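Local coordinates for SnoaL-like domain-containing protein (PDB 3EN8) that is of unknown function but adopts the NTF2-like (SnoaL-like) fold, binds calcium in the crystal and packs there as a two-fold symmetric pair, at the interface of chains A and B. Sequence-based numbering; all coordinates share one arbitrary frame. Chains: chain A/B, uncharacterized NTF-2 like protein.

Contacts 1 and 2 show how a C-terminal arm can be exchanged between identical chains. The centres of their C-alpha atoms lie about 35 Å apart, yet both use the 3-10 helix 118-123 and strand 124-126 of one chain against strand 43-46 of the other, with the chains' roles reversed. B:Arg120 and B:Val124 in contact 1 recur as A:Arg120 and A:Val124 in contact 2; by the two-fold symmetry the contacts show adjoining parts of equivalent seams. Contact 1 displays apolar packing of the arm, contact 2 its salt bridge and waters. Each subunit thus clasps the other, suggesting a stable dimer, although the crystal alone does not prove it.

Contact 1: the interface of chains A and B. Residues chain A 44-45, 50, 54; chain B 120, 123-124.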
loop_
_atom_site.group_PDB
_atom_site.type_symbol
_atom_site.label_atom_id
_atom_site.label_comp_id
_atom_site.label_asym_id
_atom_site.label_seq_id
_atom_site.Cartn_x
_atom_site.Cartn_y
_atom_site.Cartn_z
ATOM N N ARG A 44 -6.775 10.920 10.775
ATOM C CA ARG A 44 -7.882 10.817 9.849
ATOM C C ARG A 44 -8.447 12.193 9.463
ATOM O O ARG A 44 -8.734 13.030 10.311
ATOM C CB ARG A 44 -8.948 9.904 10.431
ATOM C CG ARG A 44 -10.255 9.980 9.697
ATOM C CD ARG A 44 -11.206 8.869 10.151
ATOM N NE ARG A 44 -10.739 7.571 9.699
ATOM C CZ ARG A 44 -11.342 6.418 9.930
ATOM N NH1 ARG A 44 -12.457 6.371 10.632
ATOM N NH2 ARG A 44 -10.814 5.304 9.462
ATOM N N ILE A 45 -8.621 12.404 8.164
ATOM C CA ILE A 45 -9.200 13.648 7.654
ATOM C C ILE A 45 -10.598 13.348 7.190
ATOM O O ILE A 45 -10.806 12.393 6.467
ATOM C CB ILE A 45 -8.356 14.228 6.486
ATOM C CG1 ILE A 45 -6.954 14.587 6.978
ATOM C CG2 ILE A 45 -9.038 15.453 5.839
ATOM C CD1 ILE A 45 -5.933 14.828 5.885
ATOM N N ASN A 50 -12.130 19.561 3.558
ATOM C CA ASN A 50 -11.026 19.610 4.544
ATOM C C ASN A 50 -9.784 19.017 3.915
ATOM O O ASN A 50 -8.688 19.544 4.066
ATOM C CB ASN A 50 -11.356 18.889 5.870
ATOM C CG ASN A 50 -12.095 19.785 6.853
ATOM O OD1 ASN A 50 -12.311 20.974 6.594
ATOM N ND2 ASN A 50 -12.484 19.219 7.985
ATOM N N LEU A 54 -6.356 21.124 3.263
ATOM C CA LEU A 54 -5.163 20.688 3.995
ATOM C C LEU A 54 -4.047 20.417 2.997
ATOM O O LEU A 54 -2.916 20.869 3.178
ATOM C CB LEU A 54 -5.441 19.473 4.887
ATOM C CG LEU A 54 -6.252 19.763 6.153
ATOM C CD1 LEU A 54 -6.646 18.449 6.864
ATOM C CD2 LEU A 54 -5.503 20.729 7.111
ATOM N N ARG B 120 -2.064 20.871 11.607
ATOM C CA ARG B 120 -3.350 20.377 11.082
ATOM C C ARG B 120 -4.165 19.642 12.145
ATOM O O ARG B 120 -5.191 19.052 11.870
ATOM C CB ARG B 120 -3.163 19.512 9.831
ATOM C CG ARG B 120 -2.258 18.306 9.970
ATOM C CD ARG B 120 -2.380 17.408 8.729
ATOM N NE ARG B 120 -1.644 16.166 8.888
ATOM C CZ ARG B 120 -0.665 15.784 8.076
ATOM N NH1 ARG B 120 -0.357 16.518 7.020
ATOM N NH2 ARG B 120 -0.012 14.652 8.308
ATOM N N TRP B 123 -7.828 19.897 12.537
ATOM C CA TRP B 123 -8.562 19.454 11.332
ATOM C C TRP B 123 -8.495 17.960 11.115
ATOM O O TRP B 123 -9.031 17.428 10.142
ATOM C CB TRP B 123 -8.073 20.194 10.082
ATOM C CG TRP B 123 -8.437 21.637 10.139
ATOM C CD1 TRP B 123 -9.691 22.166 10.064
ATOM C CD2 TRP B 123 -7.540 22.743 10.306
ATOM N NE1 TRP B 123 -9.636 23.545 10.180
ATOM C CE2 TRP B 123 -8.325 23.922 10.326
ATOM C CE3 TRP B 123 -6.155 22.851 10.453
ATOM C CZ2 TRP B 123 -7.763 25.194 10.475
ATOM C CZ3 TRP B 123 -5.599 24.110 10.590
ATOM C CH2 TRP B 123 -6.402 25.268 10.606
ATOM N N VAL B 124 -7.853 17.277 12.043
ATOM C CA VAL B 124 -7.791 15.828 11.972
ATOM C C VAL B 124 -8.319 15.145 13.222
ATOM O O VAL B 124 -8.276 15.665 14.332
ATOM C CB VAL B 124 -6.356 15.317 11.669
ATOM C CG1 VAL B 124 -5.753 16.092 10.503
ATOM C CG2 VAL B 124 -5.496 15.407 12.898
#
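A:Leu54, on helix 48-57, pushes its two methyl groups against the 3-10 helix 118-123 of chain B, and this is where the packing is tightest. CD2 meets the CB of B:Arg120 at 3.8 Å, the two side chains crossing at about a right angle, while CD1 lies 3.9 Å from the CB of B:Trp123. The forked end of the leucine therefore touches mainly the CB roots of its neighbours, with the indole a little farther off. B:Trp123 has its CG anti to the carbonyl carbon (chi1 -68°), which carries the indole onward past the leucine; ring atom CE3 still reaches CD2 of A:Leu54 at 4.0 Å. The CA of B:Arg120 sits at the indole edge, in its plane, within the same 3-10 helix, and the CB of both residues faces the leucine methyls. A:Leu54 and B:Trp123 have 57 and 59 Å² of their surface buried by the partner chain.

Next to this patch, strand 124-126 of chain B runs antiparallel to strand 43-46 of chain A, with A:Ile45 and B:Val124 paired as a beta bridge. Their CG1 atoms meet at 4.0 Å, but the two residues have less surface buried, 15 and 19 Å². The CA of B:Val124 lies 3.4 Å from the backbone O of A:Arg44.

The margins are looser. A:Asn50, one helical turn before A:Leu54, brings its amide ND2 to 4.4 Å from the backbone O of B:Trp123, too long for a hydrogen bond between that pair, so the amide lines the rim of the patch. A:Arg44 has 5 Å² buried and contributes through its backbone, its long side chain leading away from the arm.

Together the leucine knob and the beta pairing seat the arm of one subunit on a strand and helix of the other, and are likely to stabilise the two-fold pair seen in the crystal, if it is the biological dimer.

Contact 2: the interface of chains A and B. Residues chain A 114-117, 120, 124, 126; chain B 41, 43.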
loop_
_atom_site.group_PDB
_atom_site.type_symbol
_atom_site.label_atom_id
_atom_site.label_comp_id
_atom_site.label_asym_id
_atom_site.label_seq_id
_atom_site.Cartn_x
_atom_site.Cartn_y
_atom_site.Cartn_z
ATOM N N PHE A 114 15.048 2.634 0.238
ATOM C CA PHE A 114 16.156 1.989 0.943
ATOM C C PHE A 114 17.049 1.244 -0.024
ATOM O O PHE A 114 16.638 0.869 -1.110
ATOM C CB PHE A 114 15.702 1.107 2.125
ATOM C CG PHE A 114 14.920 -0.122 1.740
ATOM C CD1 PHE A 114 15.576 -1.279 1.360
ATOM C CD2 PHE A 114 13.539 -0.136 1.806
ATOM C CE1 PHE A 114 14.878 -2.401 1.025
ATOM C CE2 PHE A 114 12.835 -1.277 1.473
ATOM C CZ PHE A 114 13.509 -2.398 1.063
ATOM N N GLU A 115 18.303 1.109 0.375
ATOM C CA GLU A 115 19.304 0.452 -0.473
ATOM C C GLU A 115 19.124 -1.060 -0.470
ATOM O O GLU A 115 18.956 -1.677 0.578
ATOM C CB GLU A 115 20.718 0.826 -0.033
ATOM C CG GLU A 115 21.014 2.290 -0.257
ATOM C CD GLU A 115 21.053 2.652 -1.732
ATOM O OE1 GLU A 115 21.369 1.761 -2.555
ATOM O OE2 GLU A 115 20.782 3.830 -2.066
ATOM N N ALA A 116 19.160 -1.646 -1.663
ATOM C CA ALA A 116 19.072 -3.105 -1.787
ATOM C C ALA A 116 20.255 -3.711 -1.060
ATOM O O ALA A 116 21.405 -3.395 -1.395
ATOM C CB ALA A 116 19.048 -3.534 -3.245
ATOM N N PRO A 117 20.003 -4.571 -0.061
ATOM C CA PRO A 117 21.131 -5.041 0.746
ATOM C C PRO A 117 21.992 -6.035 0.003
ATOM O O PRO A 117 21.503 -6.816 -0.806
ATOM C CB PRO A 117 20.461 -5.700 1.963
ATOM C CG PRO A 117 18.963 -5.489 1.794
ATOM C CD PRO A 117 18.739 -5.200 0.358
ATOM N N ARG A 120 21.661 -10.265 -0.140
ATOM C CA ARG A 120 20.671 -11.002 -0.946
ATOM C C ARG A 120 20.764 -10.659 -2.432
ATOM O O ARG A 120 19.947 -11.065 -3.235
ATOM C CB ARG A 120 19.245 -10.808 -0.420
ATOM C CG ARG A 120 18.749 -9.381 -0.321
ATOM C CD ARG A 120 17.239 -9.366 -0.034
ATOM N NE ARG A 120 16.694 -8.020 -0.081
ATOM C CZ ARG A 120 16.079 -7.441 0.944
ATOM N NH1 ARG A 120 15.878 -8.118 2.062
ATOM N NH2 ARG A 120 15.641 -6.194 0.838
ATOM N N VAL A 124 18.303 -11.621 -5.928
ATOM C CA VAL A 124 17.307 -10.678 -6.403
ATOM C C VAL A 124 17.632 -10.105 -7.772
ATOM O O VAL A 124 18.780 -9.980 -8.186
ATOM C CB VAL A 124 17.072 -9.517 -5.398
ATOM C CG1 VAL A 124 16.885 -10.068 -3.988
ATOM C CG2 VAL A 124 18.203 -8.530 -5.462
ATOM N N GLN A 126 17.228 -6.689 -9.916
ATOM C CA GLN A 126 17.024 -5.246 -9.760
ATOM C C GLN A 126 16.214 -4.741 -10.936
ATOM O O GLN A 126 16.697 -4.711 -12.071
ATOM C CB GLN A 126 18.358 -4.495 -9.646
ATOM C CG GLN A 126 18.224 -2.989 -9.763
ATOM C CD GLN A 126 17.550 -2.311 -8.559
ATOM O OE1 GLN A 126 17.762 -2.683 -7.379
ATOM N NE2 GLN A 126 16.761 -1.278 -8.857
ATOM N N SER B 41 13.372 -0.321 -2.927
ATOM C CA SER B 41 14.765 -0.695 -3.238
ATOM C C SER B 41 14.987 -1.180 -4.673
ATOM O O SER B 41 16.120 -1.356 -5.098
ATOM C CB SER B 41 15.243 -1.779 -2.263
ATOM O OG SER B 41 14.509 -2.973 -2.526
ATOM N N GLU B 43 14.062 -4.015 -5.784
ATOM C CA GLU B 43 14.369 -5.454 -5.736
ATOM C C GLU B 43 13.152 -6.278 -6.113
ATOM O O GLU B 43 12.014 -5.963 -5.730
ATOM C CB GLU B 43 14.841 -5.897 -4.361
ATOM C CG GLU B 43 16.116 -5.282 -3.936
ATOM C CD GLU B 43 16.452 -5.643 -2.532
ATOM O OE1 GLU B 43 15.883 -5.009 -1.625
ATOM O OE2 GLU B 43 17.302 -6.539 -2.323
HETATM O O HOH W 1 19.894 -7.173 -2.920
HETATM O O HOH W 2 18.306 -0.232 -4.158
#
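The carboxylate oxygen OE1 of B:Glu43 is gripped from two directions. The hydroxyl OG of B:Ser41 donates to its anti lone pair at 2.6 Å, and NH2 of A:Arg120 reaches its syn side at 2.7 Å. NE of the same arginine bonds to the other oxygen, OE2, at 2.8 Å, also on the syn side. Both bonds of this side-on salt bridge are nearly straight at hydrogen and lie close to the guanidinium plane, but come from out of the carboxylate plane, the two planes being turned 30° apart.

An extended chain from CG to NE carries the arginine to the glutamate, and CG of A:Pro117 lies 3.5 Å above the guanidinium plane, steadying one face. The methyl CB of A:Ala116 presses on the carboxylate carbon CD of B:Glu43 at 3.4 Å. B:Ser41, with OG between its backbone N and carbonyl carbon (chi1 68°), turns that hydroxyl to the glutamate while its CB rests over the face of the A:Phe114 ring, 3.9 Å from the centroid.

Here strand 43-46 of chain B receives the C-terminal arm of chain A, A:Gln126 pairing antiparallel with B:Glu43; the ionic clamp probably locks the exchanged arm. The A:Gln126 amide is of uncertain orientation, since its OE1 is modelled facing the backbone O of B:Ser41, another acceptor. Water 1 links OE2 of B:Glu43 to O of A:Pro117, and water 2, bound to N of A:Ala116, lies 2.6 Å from O of B:Ser41.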